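Local atomic coordinates of secretion activator protein, hypothetical (Brucella abortus bv. 1 str. 9-941, PDB entry 7DNP), a protein that probably cleaves the glycan strands of peptidoglycan as a muramidase (autolysin) serving the type IV secretion system. Residues A127-L139 and R158-R171. Residues are numbered along the deposited sequence; the frame is centred on the assembly and turned at random.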
ATOM      1  N   ALA A 127       9.798 -11.472  10.661  1.00 21.47           N
ATOM      2  CA  ALA A 127       8.824 -10.902   9.734  1.00 20.77           C
ATOM      3  C   ALA A 127       7.604 -10.360  10.468  1.00 23.46           C
ATOM      4  O   ALA A 127       7.114  -9.272  10.143  1.00 19.89           O
ATOM      5  CB  ALA A 127       8.409 -11.941   8.694  1.00 19.23           C
ATOM      6  N   ASP A 128       7.092 -11.096  11.457  1.00 20.58           N
ATOM      7  CA  ASP A 128       5.918 -10.599  12.167  1.00 25.41           C
ATOM      8  C   ASP A 128       6.261  -9.394  13.034  1.00 23.82           C
ATOM      9  O   ASP A 128       5.405  -8.532  13.262  1.00 22.27           O
ATOM     10  CB  ASP A 128       5.268 -11.723  12.982  1.00 26.79           C
ATOM     11  CG  ASP A 128       6.204 -12.345  14.009  1.00 40.31           C
ATOM     12  OD1 ASP A 128       7.237 -11.735  14.358  1.00 37.78           O
ATOM     13  OD2 ASP A 128       5.894 -13.468  14.469  1.00 45.41           O
ATOM     14  N   ARG A 129       7.511  -9.295  13.499  1.00 20.79           N
ATOM     15  CA  ARG A 129       7.940  -8.088  14.194  1.00 23.70           C
ATOM     16  C   ARG A 129       7.957  -6.889  13.251  1.00 22.84           C
ATOM     17  O   ARG A 129       7.494  -5.800  13.612  1.00 20.58           O
ATOM     18  CB  ARG A 129       9.318  -8.302  14.821  1.00 25.04           C
ATOM     19  CG  ARG A 129       9.954  -7.023  15.349  1.00 33.75           C
ATOM     20  CD  ARG A 129      11.229  -7.315  16.126  1.00 41.96           C
ATOM     21  NE  ARG A 129      10.979  -7.422  17.562  1.00 47.82           N
ATOM     22  CZ  ARG A 129      10.691  -8.560  18.188  1.00 46.42           C
ATOM     23  NH1 ARG A 129      10.617  -9.699  17.507  1.00 44.38           N
ATOM     24  NH2 ARG A 129      10.479  -8.561  19.496  1.00 45.83           N
ATOM     25  N   ILE A 130       8.490  -7.070  12.039  1.00 19.98           N
ATOM     26  CA  ILE A 130       8.454  -6.002  11.043  1.00 20.01           C
ATOM     27  C   ILE A 130       7.017  -5.582  10.765  1.00 18.46           C
ATOM     28  O   ILE A 130       6.701  -4.386  10.712  1.00 19.68           O
ATOM     29  CB  ILE A 130       9.166  -6.447   9.752  1.00 20.95           C
ATOM     30  CG1 ILE A 130      10.653  -6.687  10.016  1.00 19.65           C
ATOM     31  CG2 ILE A 130       8.967  -5.410   8.647  1.00 18.27           C
ATOM     32  CD1 ILE A 130      11.448  -6.993   8.764  1.00 21.07           C
ATOM     33  N   ILE A 131       6.123  -6.561  10.599  1.00 16.97           N
ATOM     34  CA  ILE A 131       4.726  -6.263  10.286  1.00 20.55           C
ATOM     35  C   ILE A 131       4.097  -5.424  11.391  1.00 20.14           C
ATOM     36  O   ILE A 131       3.431  -4.416  11.125  1.00 17.97           O
ATOM     37  CB  ILE A 131       3.936  -7.562  10.054  1.00 15.25           C
ATOM     38  CG1 ILE A 131       4.397  -8.250   8.766  1.00 15.14           C
ATOM     39  CG2 ILE A 131       2.436  -7.266  10.012  1.00 17.89           C
ATOM     40  CD1 ILE A 131       3.947  -9.695   8.656  1.00 17.31           C
ATOM     41  N   ASN A 132       4.296  -5.832  12.650  1.00 16.78           N
ATOM     42  CA  ASN A 132       3.680  -5.110  13.760  1.00 20.33           C
ATOM     43  C   ASN A 132       4.265  -3.714  13.899  1.00 20.32           C
ATOM     44  O   ASN A 132       3.525  -2.744  14.116  1.00 18.85           O
ATOM     45  CB  ASN A 132       3.842  -5.891  15.065  1.00 21.15           C
ATOM     46  CG  ASN A 132       2.842  -7.023  15.190  1.00 20.15           C
ATOM     47  OD1 ASN A 132       1.643  -6.824  15.013  1.00 20.75           O
ATOM     48  ND2 ASN A 132       3.332  -8.221  15.481  1.00 19.87           N
ATOM     49  N   GLU A 133       5.588  -3.585  13.770  1.00 14.66           N
ATOM     50  CA  GLU A 133       6.212  -2.279  13.953  1.00 17.88           C
ATOM     51  C   GLU A 133       5.889  -1.331  12.805  1.00 20.07           C
ATOM     52  O   GLU A 133       5.755  -0.123  13.024  1.00 15.57           O
ATOM     53  CB  GLU A 133       7.722  -2.434  14.113  1.00 18.80           C
ATOM     54  CG  GLU A 133       8.113  -2.899  15.504  1.00 24.52           C
ATOM     55  CD  GLU A 133       9.593  -3.136  15.650  1.00 29.64           C
ATOM     56  OE1 GLU A 133      10.376  -2.456  14.955  1.00 33.35           O
ATOM     57  OE2 GLU A 133       9.973  -3.998  16.470  1.00 37.59           O
ATOM     58  N   LEU A 134       5.753  -1.857  11.581  1.00 18.71           N
ATOM     59  CA  LEU A 134       5.384  -1.005  10.454  1.00 17.64           C
ATOM     60  C   LEU A 134       3.944  -0.518  10.578  1.00 15.11           C
ATOM     61  O   LEU A 134       3.654   0.653  10.311  1.00 18.66           O
ATOM     62  CB  LEU A 134       5.585  -1.752   9.135  1.00 15.85           C
ATOM     63  CG  LEU A 134       5.182  -1.003   7.858  1.00 14.35           C
ATOM     64  CD1 LEU A 134       6.054   0.234   7.636  1.00 16.29           C
ATOM     65  CD2 LEU A 134       5.241  -1.927   6.649  1.00 13.93           C
ATOM     66  N   CYS A 135       3.028  -1.399  10.987  1.00 15.76           N
ATOM     67  CA  CYS A 135       1.642  -0.974  11.151  1.00 17.89           C
ATOM     68  C   CYS A 135       1.499   0.027  12.297  1.00 18.24           C
ATOM     69  O   CYS A 135       0.695   0.964  12.209  1.00 15.70           O
ATOM     70  CB  CYS A 135       0.744  -2.194  11.353  1.00 19.34           C
ATOM     71  SG  CYS A 135       0.590  -3.229   9.853  1.00 25.12           S
ATOM     72  N   ASP A 136       2.278  -0.141  13.373  1.00 15.18           N
ATOM     73  CA  ASP A 136       2.284   0.849  14.449  1.00 19.40           C
ATOM     74  C   ASP A 136       2.828   2.181  13.953  1.00 17.74           C
ATOM     75  O   ASP A 136       2.254   3.243  14.222  1.00 16.68           O
ATOM     76  CB  ASP A 136       3.128   0.359  15.633  1.00 16.80           C
ATOM     77  CG  ASP A 136       2.472  -0.761  16.419  1.00 20.99           C
ATOM     78  OD1 ASP A 136       1.271  -1.054  16.219  1.00 20.36           O
ATOM     79  OD2 ASP A 136       3.186  -1.359  17.249  1.00 20.50           O
ATOM     80  N   ALA A 137       3.966   2.143  13.255  1.00 16.36           N
ATOM     81  CA  ALA A 137       4.557   3.366  12.717  1.00 17.74           C
ATOM     82  C   ALA A 137       3.626   4.046  11.722  1.00 17.44           C
ATOM     83  O   ALA A 137       3.632   5.277  11.603  1.00 16.36           O
ATOM     84  CB  ALA A 137       5.900   3.046  12.059  1.00 17.20           C
ATOM     85  N   ARG A 138       2.821   3.265  11.000  1.00 16.65           N
ATOM     86  CA  ARG A 138       1.847   3.846  10.082  1.00 17.15           C
ATOM     87  C   ARG A 138       0.764   4.597  10.844  1.00 18.97           C
ATOM     88  O   ARG A 138       0.394   5.721  10.477  1.00 17.29           O
ATOM     89  CB  ARG A 138       1.241   2.742   9.215  1.00 15.65           C
ATOM     90  CG  ARG A 138       0.173   3.200   8.237  1.00 15.27           C
ATOM     91  CD  ARG A 138      -0.329   2.007   7.435  1.00 14.17           C
ATOM     92  NE  ARG A 138      -1.344   2.377   6.457  1.00 15.05           N
ATOM     93  CZ  ARG A 138      -1.986   1.504   5.693  1.00 13.54           C
ATOM     94  NH1 ARG A 138      -1.715   0.209   5.800  1.00 16.33           N
ATOM     95  NH2 ARG A 138      -2.907   1.920   4.835  1.00 14.16           N
ATOM     96  N   LEU A 139       0.244   3.986  11.912  1.00 20.75           N
ATOM     97  CA  LEU A 139      -0.773   4.640  12.731  1.00 21.00           C
ATOM     98  C   LEU A 139      -0.240   5.923  13.354  1.00 18.79           C
ATOM     99  O   LEU A 139      -0.931   6.949  13.371  1.00 17.67           O
ATOM    100  CB  LEU A 139      -1.257   3.686  13.824  1.00 17.76           C
ATOM    101  CG  LEU A 139      -2.348   2.692  13.430  1.00 26.46           C
ATOM    102  CD1 LEU A 139      -2.452   1.573  14.462  1.00 26.15           C
ATOM    103  CD2 LEU A 139      -3.678   3.413  13.275  1.00 26.91           C
ATOM    104  N   ARG A 158      -8.807   0.086   8.983  1.00 18.67           N
ATOM    105  CA  ARG A 158      -8.102  -0.438   7.817  1.00 21.16           C
ATOM    106  C   ARG A 158      -6.759  -1.042   8.209  1.00 19.50           C
ATOM    107  O   ARG A 158      -6.411  -2.143   7.769  1.00 19.63           O
ATOM    108  CB  ARG A 158      -7.912   0.671   6.780  1.00 20.34           C
ATOM    109  CG  ARG A 158      -6.953   0.307   5.657  1.00 24.47           C
ATOM    110  CD  ARG A 158      -6.879   1.408   4.609  1.00 23.38           C
ATOM    111  NE  ARG A 158      -6.115   0.984   3.439  1.00 24.86           N
ATOM    112  CZ  ARG A 158      -6.256   1.508   2.225  1.00 29.71           C
ATOM    113  NH1 ARG A 158      -7.139   2.478   2.015  1.00 23.53           N
ATOM    114  NH2 ARG A 158      -5.521   1.058   1.214  1.00 25.31           N
ATOM    115  N   VAL A 159      -5.985  -0.335   9.041  1.00 16.99           N
ATOM    116  CA  VAL A 159      -4.673  -0.842   9.439  1.00 15.81           C
ATOM    117  C   VAL A 159      -4.818  -2.138  10.222  1.00 20.56           C
ATOM    118  O   VAL A 159      -4.036  -3.081  10.039  1.00 19.62           O
ATOM    119  CB  VAL A 159      -3.900   0.222  10.242  1.00 18.40           C
ATOM    120  CG1 VAL A 159      -2.556  -0.336  10.700  1.00 21.40           C
ATOM    121  CG2 VAL A 159      -3.692   1.476   9.408  1.00 19.88           C
ATOM    122  N   SER A 160      -5.830  -2.213  11.091  1.00 17.92           N
ATOM    123  CA  SER A 160      -6.051  -3.427  11.867  1.00 21.14           C
ATOM    124  C   SER A 160      -6.305  -4.627  10.961  1.00 18.73           C
ATOM    125  O   SER A 160      -5.765  -5.716  11.194  1.00 21.11           O
ATOM    126  CB  SER A 160      -7.220  -3.224  12.832  1.00 20.03           C
ATOM    127  OG  SER A 160      -7.427  -4.380  13.625  1.00 24.74           O
ATOM    128  N   ARG A 161      -7.113  -4.447   9.914  1.00 17.64           N
ATOM    129  CA  ARG A 161      -7.399  -5.551   9.004  1.00 25.54           C
ATOM    130  C   ARG A 161      -6.170  -5.930   8.190  1.00 22.47           C
ATOM    131  O   ARG A 161      -5.941  -7.114   7.912  1.00 19.11           O
ATOM    132  CB  ARG A 161      -8.558  -5.185   8.078  1.00 22.89           C
ATOM    133  CG  ARG A 161      -9.127  -6.372   7.328  1.00 29.42           C
ATOM    134  CD  ARG A 161      -9.561  -5.987   5.917  1.00 39.28           C
ATOM    135  NE  ARG A 161     -10.235  -4.692   5.873  1.00 41.89           N
ATOM    136  CZ  ARG A 161      -9.771  -3.631   5.218  1.00 41.55           C
ATOM    137  NH1 ARG A 161      -8.624  -3.711   4.553  1.00 38.22           N
ATOM    138  NH2 ARG A 161     -10.450  -2.490   5.230  1.00 43.29           N
ATOM    139  N   VAL A 162      -5.376  -4.935   7.790  1.00 20.21           N
ATOM    140  CA  VAL A 162      -4.136  -5.197   7.065  1.00 19.93           C
ATOM    141  C   VAL A 162      -3.145  -5.949   7.945  1.00 20.16           C
ATOM    142  O   VAL A 162      -2.498  -6.905   7.499  1.00 19.40           O
ATOM    143  CB  VAL A 162      -3.549  -3.869   6.548  1.00 21.83           C
ATOM    144  CG1 VAL A 162      -2.115  -4.061   6.037  1.00 18.34           C
ATOM    145  CG2 VAL A 162      -4.444  -3.283   5.471  1.00 21.55           C
ATOM    146  N   ARG A 163      -3.003  -5.525   9.205  1.00 20.20           N
ATOM    147  CA  ARG A 163      -2.077  -6.189  10.114  1.00 19.41           C
ATOM    148  C   ARG A 163      -2.450  -7.655  10.294  1.00 20.33           C
ATOM    149  O   ARG A 163      -1.578  -8.529  10.294  1.00 20.63           O
ATOM    150  CB  ARG A 163      -2.065  -5.470  11.465  1.00 19.22           C
ATOM    151  CG  ARG A 163      -1.096  -6.068  12.479  1.00 20.89           C
ATOM    152  CD  ARG A 163      -1.402  -5.598  13.897  1.00 20.64           C
ATOM    153  NE  ARG A 163      -1.465  -4.142  13.985  1.00 21.66           N
ATOM    154  CZ  ARG A 163      -0.502  -3.376  14.489  1.00 19.21           C
ATOM    155  NH1 ARG A 163       0.604  -3.927  14.955  1.00 17.74           N
ATOM    156  NH2 ARG A 163      -0.643  -2.056  14.527  1.00 19.80           N
ATOM    157  N   SER A 164      -3.746  -7.943  10.432  1.00 21.07           N
ATOM    158  CA  SER A 164      -4.194  -9.322  10.611  1.00 20.56           C
ATOM    159  C   SER A 164      -3.881 -10.171   9.385  1.00 21.60           C
ATOM    160  O   SER A 164      -3.308 -11.265   9.501  1.00 20.13           O
ATOM    161  CB  SER A 164      -5.693  -9.350  10.910  1.00 21.28           C
ATOM    162  OG  SER A 164      -6.154 -10.675  11.116  1.00 28.55           O
ATOM    163  N   ARG A 165      -4.241  -9.678   8.194  1.00 17.09           N
ATOM    164  CA  ARG A 165      -3.978 -10.451   6.985  1.00 20.31           C
ATOM    165  C   ARG A 165      -2.482 -10.589   6.728  1.00 17.47           C
ATOM    166  O   ARG A 165      -2.027 -11.638   6.257  1.00 18.08           O
ATOM    167  CB  ARG A 165      -4.671  -9.817   5.780  1.00 22.34           C
ATOM    168  CG  ARG A 165      -4.744 -10.748   4.566  1.00 21.67           C
ATOM    169  CD  ARG A 165      -5.620 -10.193   3.452  1.00 26.83           C
ATOM    170  NE  ARG A 165      -7.009 -10.016   3.868  1.00 35.35           N
ATOM    171  CZ  ARG A 165      -7.585  -8.832   4.063  1.00 37.07           C
ATOM    172  NH1 ARG A 165      -6.892  -7.708   3.888  1.00 41.63           N
ATOM    173  NH2 ARG A 165      -8.856  -8.772   4.436  1.00 39.35           N
ATOM    174  N   ALA A 166      -1.697  -9.551   7.033  1.00 17.73           N
ATOM    175  CA  ALA A 166      -0.256  -9.636   6.803  1.00 14.93           C
ATOM    176  C   ALA A 166       0.381 -10.700   7.691  1.00 18.92           C
ATOM    177  O   ALA A 166       1.155 -11.539   7.215  1.00 17.38           O
ATOM    178  CB  ALA A 166       0.403  -8.279   7.033  1.00 17.17           C
ATOM    179  N   LEU A 167       0.069 -10.677   8.989  1.00 16.49           N
ATOM    180  CA  LEU A 167       0.589 -11.702   9.888  1.00 19.04           C
ATOM    181  C   LEU A 167       0.155 -13.096   9.452  1.00 20.25           C
ATOM    182  O   LEU A 167       0.926 -14.055   9.580  1.00 21.88           O
ATOM    183  CB  LEU A 167       0.131 -11.419  11.317  1.00 18.30           C
ATOM    184  CG  LEU A 167       0.652 -10.104  11.901  1.00 19.41           C
ATOM    185  CD1 LEU A 167      -0.145  -9.694  13.124  1.00 21.45           C
ATOM    186  CD2 LEU A 167       2.120 -10.217  12.238  1.00 19.49           C
ATOM    187  N   ALA A 168      -1.069 -13.224   8.933  1.00 16.97           N
ATOM    188  CA  ALA A 168      -1.519 -14.501   8.390  1.00 21.26           C
ATOM    189  C   ALA A 168      -0.661 -14.922   7.203  1.00 24.27           C
ATOM    190  O   ALA A 168      -0.138 -16.042   7.172  1.00 22.45           O
ATOM    191  CB  ALA A 168      -2.993 -14.410   7.993  1.00 18.46           C
ATOM    192  N   PHE A 169      -0.496 -14.028   6.215  1.00 21.71           N
ATOM    193  CA  PHE A 169       0.361 -14.326   5.069  1.00 22.05           C
ATOM    194  C   PHE A 169       1.762 -14.732   5.507  1.00 22.88           C
ATOM    195  O   PHE A 169       2.382 -15.604   4.887  1.00 20.68           O
ATOM    196  CB  PHE A 169       0.446 -13.111   4.137  1.00 21.67           C
ATOM    197  CG  PHE A 169      -0.762 -12.916   3.266  1.00 21.05           C
ATOM    198  CD1 PHE A 169      -1.538 -13.993   2.870  1.00 26.88           C
ATOM    199  CD2 PHE A 169      -1.122 -11.643   2.841  1.00 21.34           C
ATOM    200  CE1 PHE A 169      -2.655 -13.802   2.059  1.00 27.89           C
ATOM    201  CE2 PHE A 169      -2.231 -11.444   2.038  1.00 18.02           C
ATOM    202  CZ  PHE A 169      -2.999 -12.524   1.646  1.00 25.71           C
ATOM    203  N   SER A 170       2.267 -14.122   6.581  1.00 19.46           N
ATOM    204  CA  SER A 170       3.607 -14.414   7.080  1.00 23.40           C
ATOM    205  C   SER A 170       3.775 -15.865   7.518  1.00 26.15           C
ATOM    206  O   SER A 170       4.909 -16.356   7.581  1.00 24.38           O
ATOM    207  CB  SER A 170       3.933 -13.470   8.244  1.00 23.71           C
ATOM    208  OG  SER A 170       4.764 -14.098   9.198  1.00 32.74           O
ATOM    209  N   ARG A 171       2.683 -16.564   7.825  1.00 25.76           N
ATOM    210  CA  ARG A 171       2.752 -17.973   8.195  1.00 27.46           C
ATOM    211  C   ARG A 171       2.046 -18.867   7.178  1.00 27.95           C
ATOM    212  O   ARG A 171       1.755 -20.029   7.475  1.00 30.20           O
ATOM    213  CB  ARG A 171       2.181 -18.181   9.598  1.00 27.61           C
ATOM    214  CG  ARG A 171       2.632 -17.100  10.570  1.00 27.90           C
ATOM    215  CD  ARG A 171       2.611 -17.557  12.011  1.00 29.66           C
ATOM    216  NE  ARG A 171       3.541 -16.772  12.822  1.00 34.84           N
ATOM    217  CZ  ARG A 171       4.744 -17.193  13.202  1.00 35.08           C
ATOM    218  NH1 ARG A 171       5.521 -16.406  13.935  1.00 38.23           N
ATOM    219  NH2 ARG A 171       5.169 -18.405  12.865  1.00 41.10           N
TER
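Arg163 lays its guanidinium across helix 127-139, a knob among Cys135, Asn132, Asp136 and Leu139. Its CG leaves anti to the backbone N (chi1 -178°), and a bend at chi3 (-53°) brings one face of the guanidinium over Cys135 CB, 3.4 Å from its plane and offset toward the rim; a slim cysteine suits so close an approach. Along the guanidinium edge, Arg163 NH1 hydrogen-bonds in plane to a lone pair of Asn132 OD1 (3.1 Å), amide and guanidinium nearly coplanar, while Arg163 NH2 forms a salt bridge with Asp136 OD1 (2.7 Å) on its anti side. Together they should hold the guanidinium in one orientation.

One turn nearer the start of helix 127-139, Ile131 fills a hole between Ala166, Leu167, Ser170 and Arg163. Ile131 CG2 touches Ala166 CB at 3.7 Å, the small alanine making room for branched isoleucine. Val159 splits its methyls: CG1 meets Cys135 CB (3.8 Å), and CG2 lies over one face of the Arg138 guanidinium. At the other end, Arg171 NH1 salt-bridges Asp128 OD2 (3.0 Å).

The Arg138 and Arg158 side chains approach closely, yet both salt-bridge Asp88 of helix 82-93, which probably offsets their like charge. The axes of the two segments come within 9.7 Å and run almost antiparallel (169°), with helix 95-106 against 127-139, helix 5-17 against 158-170, and bound muropeptide beside Arg158.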